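RNA-dependent RNA Polymerase (Bombyx mori cytoplasmic polyhedrosis virus, PDB 6TZ0) catalyses RNA-templated RNA synthesis, transcribing the double-stranded viral genome into plus strands and probably also replicating it by making the complementary minus strands. Local coordinates at residues A[371-376]-A[380-385]; A[836-841]-A[845-850]; A[871-876]-A[1186-1191]. All coordinates share one frame; numbering follows the deposited sequence.

Interaction 1. Residues A[371-376]-A[380-385]; sequences VLMSNT and SLKQKY
Met373 and Lys382 face each other in the middle of an antiparallel beta hairpin, strands 370-375 and 380-384, and each lies opposite a classic beta bulge on the partner strand. The carbonyl of Lys382 takes two amides, Leu372 N at 2.8 Å from its O and Met373 N at 3.2 Å, both coming from the same face of its plane. Met373 answers in kind: its O receives Leu381 N at 3.0 Å and the less straight bond from Lys382 N at 3.3 Å, both donors here standing above the plane, on one face of it. Each bulge shifts the register by one residue, so Val371 pairs with Gln383 beyond one of them and Ser374 with Ser380 beyond the other.

The side chains of Met373 and Lys382 share one face of the hairpin and cross obliquely, their CB atoms 3.7 Å apart and Met373 CE meeting Lys382 CE further out. With CG anti to the backbone N (chi1 -172° in Met373), both chains start outward together before bending at chi3. On the other face Val371 spreads both methyls over the hydroxymethyl of Ser380, and Gln383 CB lies against Val371 CA.

Further out, strand 585-591 flanks 370-375 on its other edge and makes the hairpin part of a four-stranded antiparallel sheet in the central polymerase region. Gln383 packs on Thr565 and Leu568 of helix 557-573, with a weak hydrogen bond from its NE2 to Asp561, and helix 604-614 brings Trp606, whose NE1 hydrogen-bonds Leu381 O and whose side chain touches Met373. Leu381 projects toward the first strand, reaching past the bulge to put CD1 4.1 Å from Asn375 N. At the opposite end of the pairing, Leu372 CD1 rests 3.8 Å from Lys384 CB.

Interaction 2. Residues A[836-841]-A[845-850]; sequences WLFMPR and YPAYPF
Leu837, on a short 3-10 segment, offers its O to Tyr845 N at 2.8 Å. This single backbone hydrogen bond across the contact fastens the returning chain to the segment that precedes the turn, and Tyr845 CB lies beside the same oxygen.

Phe838 comes next and carries most of the side-chain packing. Its CG is anti to the carbonyl carbon (chi1 -48°), which places the ring with Leu837 CB over the centre of one face, 3.9 Å above the plane. The ring turns its CD1-CE1 edge to the second segment: Tyr845 O lies in the ring plane, 3.2 Å from Phe838 CD1, while Pro846 O stands near that plane, 3.6 Å from Phe838 CE1. Ala847 CB meets Phe838 CD1 at 3.7 Å from an oblique direction. Phe838 CE1 approaches the edge of the Tyr845 ring, whereas CD2, on the other flank, reaches the rim of Phe850 at CZ.

Met839 points away from the second segment, and its side chain packs on Leu875, Phe902 and Leu906. The contact is buried and irregular, one ring edge set against backbone carbonyls and apolar side chains, with no strand pairing. Phe782 of helix 774-786 touches Leu837, Phe838 and Tyr845, and Tyr845 OH hydrogen-bonds Lys778 O of that helix; helix 873-878 packs against Ala847 and Phe850, and helix 902-911 against Trp836.

Interaction 3. Residues A[871-876]-A[1186-1191]; sequences KRRLLY and ILRSIT
Arg873 and Arg1188 both start with CG anti to the backbone N, but only Arg873 then runs straight out to NE (chi2 and chi3 both 177°). Arg1188 bends at chi2, -103°, and carries its guanidinium across to Arg873 and Leu874 from the last turn of helix 1174-1188. Arg1188 NH1 thereby comes in plane at the edge of the Arg873 guanidinium, 3.4 Å from Arg873 NH1. The two flat groups are turned 71° against each other, so they do not stack. Leu874 CD1 lies at the edge of the Arg1188 guanidinium, in its plane, 4.0 Å from Arg1188 NH2; the two side chains meet at about a right angle.

Glu861 probably offsets part of the positive charge, receiving Arg1188 NH2 and Lys871 NZ in salt bridges, one on each carboxylate oxygen. Arg873 gives NH2 to Tyr1022 O in a hydrogen bond and makes a cation-pi contact with the Tyr1022 ring. The two NH1 atoms are both donors and make no hydrogen bond. In this buried contact between helices 873-878 and 1174-1188 two like charges therefore lie close, and a salt bridge to Glu861 from each segment is consistent with the carboxylate making the arginine approach tolerable.

In the fold
From the N terminus, interaction 1 comes first and closes the short turn of the hairpin 370-375/380-384 in the central polymerase region, near the surface. Interaction 2, much later, closes a short turn within the long loop between strands 827-831 and 867-868. Interaction 3 opens soon after and spans 309 residues, bringing the end of helix 1174-1188 back to helix 873-878. The three follow in series; none nests in or crosses another. Interactions 2 and 3 are neighbours, with centres about 10 Å apart: Tyr845 O probably accepts a hydrogen bond from Lys871 NZ, and Pro840 packs on Arg872. Interaction 1 lies about 68 Å from both, centre to centre, across the chain's centre.

Interaction 1. Residues A[371-376]-A[380-385]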
loop_
_atom_site.group_PDB
_atom_site.type_symbol
_atom_site.label_atom_id
_atom_site.label_comp_id
_atom_site.label_asym_id
_atom_site.label_seq_id
_atom_site.Cartn_x
_atom_site.Cartn_y
_atom_site.Cartn_z
ATOM N N VAL A 371 30.008 -4.048 11.677
ATOM C CA VAL A 371 30.143 -2.870 10.830
ATOM C C VAL A 371 31.583 -2.780 10.360
ATOM O O VAL A 371 32.495 -2.667 11.177
ATOM C CB VAL A 371 29.728 -1.600 11.585
ATOM C CG1 VAL A 371 30.056 -0.365 10.784
ATOM C CG2 VAL A 371 28.260 -1.640 11.873
ATOM N N LEU A 372 31.792 -2.822 9.046
ATOM C CA LEU A 372 33.136 -2.828 8.483
ATOM C C LEU A 372 33.609 -1.441 8.075
ATOM O O LEU A 372 34.778 -1.106 8.278
ATOM C CB LEU A 372 33.191 -3.755 7.271
ATOM C CG LEU A 372 32.949 -5.240 7.514
ATOM C CD1 LEU A 372 32.888 -5.966 6.194
ATOM C CD2 LEU A 372 34.024 -5.825 8.392
ATOM N N MET A 373 32.734 -0.639 7.479
ATOM C CA MET A 373 33.052 0.721 7.074
ATOM C C MET A 373 31.984 1.644 7.639
ATOM O O MET A 373 30.815 1.267 7.716
ATOM C CB MET A 373 33.122 0.843 5.549
ATOM C CG MET A 373 33.631 2.164 5.056
ATOM S SD MET A 373 33.618 2.389 3.277
ATOM C CE MET A 373 34.957 1.310 2.807
ATOM N N SER A 374 32.381 2.848 8.038
ATOM C CA SER A 374 31.496 3.675 8.836
ATOM C C SER A 374 31.699 5.152 8.539
ATOM O O SER A 374 32.816 5.613 8.318
ATOM C CB SER A 374 31.728 3.412 10.321
ATOM O OG SER A 374 30.904 4.228 11.102
ATOM N N ASN A 375 30.598 5.892 8.602
ATOM C CA ASN A 375 30.549 7.334 8.426
ATOM C C ASN A 375 31.245 8.036 9.597
ATOM O O ASN A 375 31.558 7.430 10.619
ATOM C CB ASN A 375 29.084 7.762 8.322
ATOM C CG ASN A 375 28.901 9.116 7.719
ATOM O OD1 ASN A 375 29.868 9.789 7.365
ATOM N ND2 ASN A 375 27.652 9.536 7.600
ATOM N N THR A 376 31.477 9.343 9.450
ATOM C CA THR A 376 32.019 10.138 10.549
ATOM C C THR A 376 31.012 10.362 11.669
ATOM O O THR A 376 31.414 10.685 12.789
ATOM C CB THR A 376 32.527 11.482 10.038
ATOM O OG1 THR A 376 31.479 12.157 9.333
ATOM C CG2 THR A 376 33.706 11.279 9.120
ATOM N N SER A 380 26.598 3.281 9.568
ATOM C CA SER A 380 27.155 2.172 8.808
ATOM C C SER A 380 27.048 2.401 7.308
ATOM O O SER A 380 25.994 2.789 6.798
ATOM C CB SER A 380 26.448 0.874 9.184
ATOM O OG SER A 380 26.942 -0.212 8.429
ATOM N N LEU A 381 28.150 2.146 6.608
ATOM C CA LEU A 381 28.211 2.129 5.156
ATOM C C LEU A 381 28.456 0.743 4.582
ATOM O O LEU A 381 28.110 0.498 3.428
ATOM C CB LEU A 381 29.311 3.073 4.664
ATOM C CG LEU A 381 29.053 4.572 4.741
ATOM C CD1 LEU A 381 30.303 5.332 4.515
ATOM C CD2 LEU A 381 28.093 4.948 3.664
ATOM N N LYS A 382 29.018 -0.169 5.368
ATOM C CA LYS A 382 29.339 -1.510 4.915
ATOM C C LYS A 382 29.362 -2.426 6.126
ATOM O O LYS A 382 29.934 -2.078 7.157
ATOM C CB LYS A 382 30.686 -1.536 4.203
ATOM C CG LYS A 382 31.016 -2.822 3.510
ATOM C CD LYS A 382 32.379 -2.718 2.880
ATOM C CE LYS A 382 32.370 -1.724 1.737
ATOM N NZ LYS A 382 31.546 -2.208 0.599
ATOM N N GLN A 383 28.758 -3.601 5.991
ATOM C CA GLN A 383 28.578 -4.472 7.140
ATOM C C GLN A 383 28.404 -5.912 6.681
ATOM O O GLN A 383 28.062 -6.180 5.529
ATOM C CB GLN A 383 27.399 -3.994 7.985
ATOM C CG GLN A 383 26.153 -3.793 7.180
ATOM C CD GLN A 383 25.052 -3.166 7.981
ATOM O OE1 GLN A 383 25.218 -2.887 9.162
ATOM N NE2 GLN A 383 23.913 -2.939 7.347
ATOM N N LYS A 384 28.654 -6.835 7.605
ATOM C CA LYS A 384 28.739 -8.250 7.283
ATOM C C LYS A 384 28.429 -9.041 8.542
ATOM O O LYS A 384 28.755 -8.608 9.647
ATOM C CB LYS A 384 30.135 -8.589 6.746
ATOM C CG LYS A 384 30.293 -9.963 6.139
ATOM C CD LYS A 384 31.685 -10.132 5.582
ATOM C CE LYS A 384 31.806 -11.401 4.768
ATOM N NZ LYS A 384 31.664 -12.620 5.595
ATOM N N TYR A 385 27.788 -10.193 8.375
ATOM C CA TYR A 385 27.391 -11.013 9.513
ATOM C C TYR A 385 28.477 -12.001 9.902
ATOM O O TYR A 385 29.138 -12.590 9.045
ATOM C CB TYR A 385 26.093 -11.762 9.216
ATOM C CG TYR A 385 24.876 -10.890 9.352
ATOM C CD1 TYR A 385 24.290 -10.687 10.591
ATOM C CD2 TYR A 385 24.340 -10.241 8.257
ATOM C CE1 TYR A 385 23.196 -9.884 10.732
ATOM C CE2 TYR A 385 23.235 -9.441 8.388
ATOM C CZ TYR A 385 22.675 -9.261 9.628
ATOM O OH TYR A 385 21.582 -8.452 9.762
#

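Interaction 2. Residues A[836-841]-A[845-850]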
loop_
_atom_site.group_PDB
_atom_site.type_symbol
_atom_site.label_atom_id
_atom_site.label_comp_id
_atom_site.label_asym_id
_atom_site.label_seq_id
_atom_site.Cartn_x
_atom_site.Cartn_y
_atom_site.Cartn_z
ATOM N N TRP A 836 -33.865 -2.157 -19.943
ATOM C CA TRP A 836 -32.598 -1.442 -19.838
ATOM C C TRP A 836 -31.484 -2.334 -19.305
ATOM O O TRP A 836 -30.304 -2.065 -19.555
ATOM C CB TRP A 836 -32.771 -0.223 -18.933
ATOM C CG TRP A 836 -31.556 0.616 -18.835
ATOM C CD1 TRP A 836 -31.105 1.518 -19.749
ATOM C CD2 TRP A 836 -30.570 0.557 -17.807
ATOM N NE1 TRP A 836 -29.924 2.067 -19.325
ATOM C CE2 TRP A 836 -29.569 1.485 -18.137
ATOM C CE3 TRP A 836 -30.439 -0.189 -16.635
ATOM C CZ2 TRP A 836 -28.458 1.696 -17.331
ATOM C CZ3 TRP A 836 -29.344 0.024 -15.837
ATOM C CH2 TRP A 836 -28.367 0.958 -16.186
ATOM N N LEU A 837 -31.834 -3.404 -18.586
ATOM C CA LEU A 837 -30.837 -4.320 -18.043
ATOM C C LEU A 837 -30.076 -5.082 -19.118
ATOM O O LEU A 837 -28.986 -5.585 -18.845
ATOM C CB LEU A 837 -31.499 -5.326 -17.103
ATOM C CG LEU A 837 -32.035 -4.817 -15.772
ATOM C CD1 LEU A 837 -32.816 -5.906 -15.065
ATOM C CD2 LEU A 837 -30.887 -4.363 -14.914
ATOM N N PHE A 838 -30.602 -5.170 -20.335
ATOM C CA PHE A 838 -30.049 -6.089 -21.316
ATOM C C PHE A 838 -29.507 -5.369 -22.539
ATOM O O PHE A 838 -29.422 -5.968 -23.614
ATOM C CB PHE A 838 -31.121 -7.096 -21.719
ATOM C CG PHE A 838 -31.840 -7.697 -20.551
ATOM C CD1 PHE A 838 -31.218 -8.611 -19.726
ATOM C CD2 PHE A 838 -33.152 -7.353 -20.288
ATOM C CE1 PHE A 838 -31.890 -9.158 -18.649
ATOM C CE2 PHE A 838 -33.827 -7.903 -19.219
ATOM C CZ PHE A 838 -33.195 -8.809 -18.402
ATOM N N MET A 839 -29.124 -4.111 -22.404
ATOM C CA MET A 839 -28.855 -3.277 -23.558
ATOM C C MET A 839 -27.389 -2.893 -23.679
ATOM O O MET A 839 -26.644 -2.922 -22.695
ATOM C CB MET A 839 -29.729 -2.018 -23.501
ATOM C CG MET A 839 -31.168 -2.264 -23.918
ATOM S SD MET A 839 -31.331 -2.632 -25.681
ATOM C CE MET A 839 -31.522 -4.414 -25.721
ATOM N N PRO A 840 -26.929 -2.582 -24.894
ATOM C CA PRO A 840 -25.608 -1.965 -25.048
ATOM C C PRO A 840 -25.576 -0.607 -24.371
ATOM O O PRO A 840 -26.465 0.224 -24.576
ATOM C CB PRO A 840 -25.450 -1.840 -26.566
ATOM C CG PRO A 840 -26.348 -2.846 -27.114
ATOM C CD PRO A 840 -27.517 -2.920 -26.199
ATOM N N ARG A 841 -24.563 -0.415 -23.524
ATOM C CA ARG A 841 -24.366 0.721 -22.624
ATOM C C ARG A 841 -25.488 0.872 -21.602
ATOM O O ARG A 841 -25.590 1.917 -20.957
ATOM C CB ARG A 841 -24.170 2.036 -23.390
ATOM C CG ARG A 841 -22.922 2.059 -24.244
ATOM C CD ARG A 841 -22.844 3.321 -25.074
ATOM N NE ARG A 841 -22.724 4.514 -24.245
ATOM C CZ ARG A 841 -21.570 5.006 -23.810
ATOM N NH1 ARG A 841 -21.556 6.100 -23.061
ATOM N NH2 ARG A 841 -20.429 4.405 -24.123
ATOM N N TYR A 845 -26.663 -7.201 -19.072
ATOM C CA TYR A 845 -26.855 -8.367 -18.238
ATOM C C TYR A 845 -27.385 -9.527 -19.082
ATOM O O TYR A 845 -28.066 -9.296 -20.084
ATOM C CB TYR A 845 -27.829 -8.035 -17.101
ATOM C CG TYR A 845 -27.887 -9.052 -16.008
ATOM C CD1 TYR A 845 -26.869 -9.137 -15.077
ATOM C CD2 TYR A 845 -28.949 -9.929 -15.906
ATOM C CE1 TYR A 845 -26.899 -10.066 -14.089
ATOM C CE2 TYR A 845 -28.994 -10.862 -14.911
ATOM C CZ TYR A 845 -27.965 -10.921 -14.005
ATOM O OH TYR A 845 -27.988 -11.849 -13.007
ATOM N N PRO A 846 -27.034 -10.774 -18.750
ATOM C CA PRO A 846 -27.562 -11.915 -19.509
ATOM C C PRO A 846 -29.068 -12.074 -19.362
ATOM O O PRO A 846 -29.621 -11.970 -18.267
ATOM C CB PRO A 846 -26.817 -13.109 -18.905
ATOM C CG PRO A 846 -25.577 -12.533 -18.379
ATOM C CD PRO A 846 -25.930 -11.184 -17.868
ATOM N N ALA A 847 -29.722 -12.345 -20.482
ATOM C CA ALA A 847 -31.171 -12.292 -20.576
ATOM C C ALA A 847 -31.805 -13.676 -20.546
ATOM O O ALA A 847 -31.166 -14.691 -20.819
ATOM C CB ALA A 847 -31.595 -11.560 -21.852
ATOM N N TYR A 848 -33.082 -13.691 -20.201
ATOM C CA TYR A 848 -33.938 -14.869 -20.245
ATOM C C TYR A 848 -34.593 -14.970 -21.618
ATOM O O TYR A 848 -34.516 -14.026 -22.405
ATOM C CB TYR A 848 -34.966 -14.770 -19.117
ATOM C CG TYR A 848 -34.390 -15.004 -17.746
ATOM C CD1 TYR A 848 -34.285 -16.287 -17.232
ATOM C CD2 TYR A 848 -33.932 -13.947 -16.975
ATOM C CE1 TYR A 848 -33.756 -16.512 -15.990
ATOM C CE2 TYR A 848 -33.401 -14.160 -15.724
ATOM C CZ TYR A 848 -33.315 -15.446 -15.239
ATOM O OH TYR A 848 -32.785 -15.671 -13.998
ATOM N N PRO A 849 -35.196 -16.117 -21.969
ATOM C CA PRO A 849 -35.887 -16.223 -23.270
ATOM C C PRO A 849 -37.036 -15.240 -23.447
ATOM O O PRO A 849 -37.991 -15.225 -22.672
ATOM C CB PRO A 849 -36.390 -17.668 -23.273
ATOM C CG PRO A 849 -35.429 -18.384 -22.465
ATOM C CD PRO A 849 -35.014 -17.461 -21.376
ATOM N N PHE A 850 -36.922 -14.410 -24.482
ATOM C CA PHE A 850 -38.007 -13.564 -24.951
ATOM C C PHE A 850 -38.785 -14.294 -26.033
ATOM O O PHE A 850 -38.200 -14.990 -26.863
ATOM C CB PHE A 850 -37.477 -12.244 -25.507
ATOM C CG PHE A 850 -36.976 -11.299 -24.461
ATOM C CD1 PHE A 850 -37.855 -10.470 -23.785
ATOM C CD2 PHE A 850 -35.631 -11.245 -24.144
ATOM C CE1 PHE A 850 -37.406 -9.598 -22.821
ATOM C CE2 PHE A 850 -35.171 -10.376 -23.175
ATOM C CZ PHE A 850 -36.061 -9.550 -22.514
#

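Interaction 3. Residues A[871-876]-A[1186-1191]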
loop_
_atom_site.group_PDB
_atom_site.type_symbol
_atom_site.label_atom_id
_atom_site.label_comp_id
_atom_site.label_asym_id
_atom_site.label_seq_id
_atom_site.Cartn_x
_atom_site.Cartn_y
_atom_site.Cartn_z
ATOM N N LYS A 871 -24.398 -7.247 -27.311
ATOM C CA LYS A 871 -25.739 -7.237 -26.738
ATOM C C LYS A 871 -26.775 -6.621 -27.676
ATOM O O LYS A 871 -27.978 -6.765 -27.437
ATOM C CB LYS A 871 -25.727 -6.490 -25.407
ATOM C CG LYS A 871 -24.894 -7.154 -24.339
ATOM C CD LYS A 871 -25.480 -8.493 -23.955
ATOM C CE LYS A 871 -26.771 -8.311 -23.195
ATOM N NZ LYS A 871 -27.329 -9.612 -22.747
ATOM N N ARG A 872 -26.338 -5.944 -28.742
ATOM C CA ARG A 872 -27.268 -5.355 -29.699
ATOM C C ARG A 872 -27.924 -6.415 -30.579
ATOM O O ARG A 872 -28.995 -6.171 -31.143
ATOM C CB ARG A 872 -26.530 -4.301 -30.535
ATOM C CG ARG A 872 -27.408 -3.460 -31.437
ATOM C CD ARG A 872 -26.679 -2.328 -32.103
ATOM N NE ARG A 872 -27.552 -1.681 -33.078
ATOM C CZ ARG A 872 -28.420 -0.718 -32.787
ATOM N NH1 ARG A 872 -29.172 -0.200 -33.744
ATOM N NH2 ARG A 872 -28.532 -0.266 -31.547
ATOM N N ARG A 873 -27.342 -7.612 -30.648
ATOM C CA ARG A 873 -27.906 -8.692 -31.446
ATOM C C ARG A 873 -29.212 -9.227 -30.860
ATOM O O ARG A 873 -29.972 -9.891 -31.574
ATOM C CB ARG A 873 -26.860 -9.803 -31.572
ATOM C CG ARG A 873 -27.141 -10.879 -32.600
ATOM C CD ARG A 873 -26.002 -11.864 -32.669
ATOM N NE ARG A 873 -26.287 -12.936 -33.609
ATOM C CZ ARG A 873 -26.866 -14.083 -33.274
ATOM N NH1 ARG A 873 -27.215 -14.311 -32.019
ATOM N NH2 ARG A 873 -27.091 -15.005 -34.193
ATOM N N LEU A 874 -29.509 -8.933 -29.592
ATOM C CA LEU A 874 -30.780 -9.355 -29.011
ATOM C C LEU A 874 -31.955 -8.608 -29.631
ATOM O O LEU A 874 -33.056 -9.165 -29.729
ATOM C CB LEU A 874 -30.750 -9.153 -27.498
ATOM C CG LEU A 874 -31.924 -9.710 -26.693
ATOM C CD1 LEU A 874 -31.962 -11.221 -26.804
ATOM C CD2 LEU A 874 -31.842 -9.269 -25.249
ATOM N N LEU A 875 -31.728 -7.367 -30.081
ATOM C CA LEU A 875 -32.754 -6.601 -30.785
ATOM C C LEU A 875 -33.187 -7.289 -32.068
ATOM O O LEU A 875 -34.361 -7.223 -32.447
ATOM C CB LEU A 875 -32.232 -5.207 -31.126
ATOM C CG LEU A 875 -31.802 -4.235 -30.034
ATOM C CD1 LEU A 875 -31.194 -2.999 -30.678
ATOM C CD2 LEU A 875 -32.969 -3.863 -29.155
ATOM N N TYR A 876 -32.257 -7.951 -32.743
ATOM C CA TYR A 876 -32.545 -8.661 -33.976
ATOM C C TYR A 876 -32.993 -10.088 -33.724
ATOM O O TYR A 876 -33.766 -10.635 -34.516
ATOM C CB TYR A 876 -31.305 -8.645 -34.867
ATOM C CG TYR A 876 -30.947 -7.266 -35.349
ATOM C CD1 TYR A 876 -31.536 -6.738 -36.486
ATOM C CD2 TYR A 876 -30.043 -6.478 -34.651
ATOM C CE1 TYR A 876 -31.216 -5.475 -36.932
ATOM C CE2 TYR A 876 -29.722 -5.210 -35.084
ATOM C CZ TYR A 876 -30.315 -4.717 -36.226
ATOM O OH TYR A 876 -30.009 -3.457 -36.673
ATOM N N ILE A 1186 -21.638 -20.354 -29.314
ATOM C CA ILE A 1186 -21.527 -21.578 -28.535
ATOM C C ILE A 1186 -21.373 -21.265 -27.050
ATOM O O ILE A 1186 -21.993 -21.923 -26.210
ATOM C CB ILE A 1186 -20.392 -22.456 -29.088
ATOM C CG1 ILE A 1186 -20.824 -23.029 -30.435
ATOM C CG2 ILE A 1186 -20.073 -23.604 -28.163
ATOM C CD1 ILE A 1186 -19.704 -23.596 -31.242
ATOM N N LEU A 1187 -20.606 -20.225 -26.701
ATOM C CA LEU A 1187 -20.545 -19.818 -25.295
ATOM C C LEU A 1187 -21.855 -19.220 -24.799
ATOM O O LEU A 1187 -22.169 -19.328 -23.610
ATOM C CB LEU A 1187 -19.434 -18.803 -25.058
ATOM C CG LEU A 1187 -17.969 -19.203 -25.050
ATOM C CD1 LEU A 1187 -17.159 -17.948 -24.886
ATOM C CD2 LEU A 1187 -17.687 -20.164 -23.920
ATOM N N ARG A 1188 -22.627 -18.585 -25.681
ATOM C CA ARG A 1188 -23.838 -17.899 -25.252
ATOM C C ARG A 1188 -24.956 -18.878 -24.898
ATOM O O ARG A 1188 -25.828 -18.548 -24.089
ATOM C CB ARG A 1188 -24.257 -16.920 -26.358
ATOM C CG ARG A 1188 -25.466 -16.030 -26.121
ATOM C CD ARG A 1188 -26.670 -16.555 -26.861
ATOM N NE ARG A 1188 -27.819 -15.664 -26.766
ATOM C CZ ARG A 1188 -28.081 -14.690 -27.627
ATOM N NH1 ARG A 1188 -27.282 -14.481 -28.659
ATOM N NH2 ARG A 1188 -29.155 -13.933 -27.462
ATOM N N SER A 1189 -24.935 -20.084 -25.452
ATOM C CA SER A 1189 -26.068 -21.002 -25.366
ATOM C C SER A 1189 -25.626 -22.403 -24.979
ATOM O O SER A 1189 -25.955 -23.383 -25.646
ATOM C CB SER A 1189 -26.819 -21.039 -26.685
ATOM O OG SER A 1189 -26.008 -21.569 -27.711
ATOM N N ILE A 1190 -24.867 -22.524 -23.890
ATOM C CA ILE A 1190 -24.379 -23.837 -23.475
ATOM C C ILE A 1190 -25.499 -24.637 -22.820
ATOM O O ILE A 1190 -25.464 -25.874 -22.787
ATOM C CB ILE A 1190 -23.172 -23.679 -22.535
ATOM C CG1 ILE A 1190 -22.221 -22.665 -23.125
ATOM C CG2 ILE A 1190 -22.384 -24.976 -22.419
ATOM C CD1 ILE A 1190 -21.070 -22.346 -22.276
ATOM N N THR A 1191 -26.524 -23.945 -22.316
ATOM C CA THR A 1191 -27.555 -24.596 -21.515
ATOM C C THR A 1191 -28.446 -25.503 -22.353
ATOM O O THR A 1191 -28.974 -26.500 -21.848
ATOM C CB THR A 1191 -28.403 -23.547 -20.809
ATOM O OG1 THR A 1191 -29.051 -22.729 -21.787
ATOM C CG2 THR A 1191 -27.534 -22.674 -19.952
#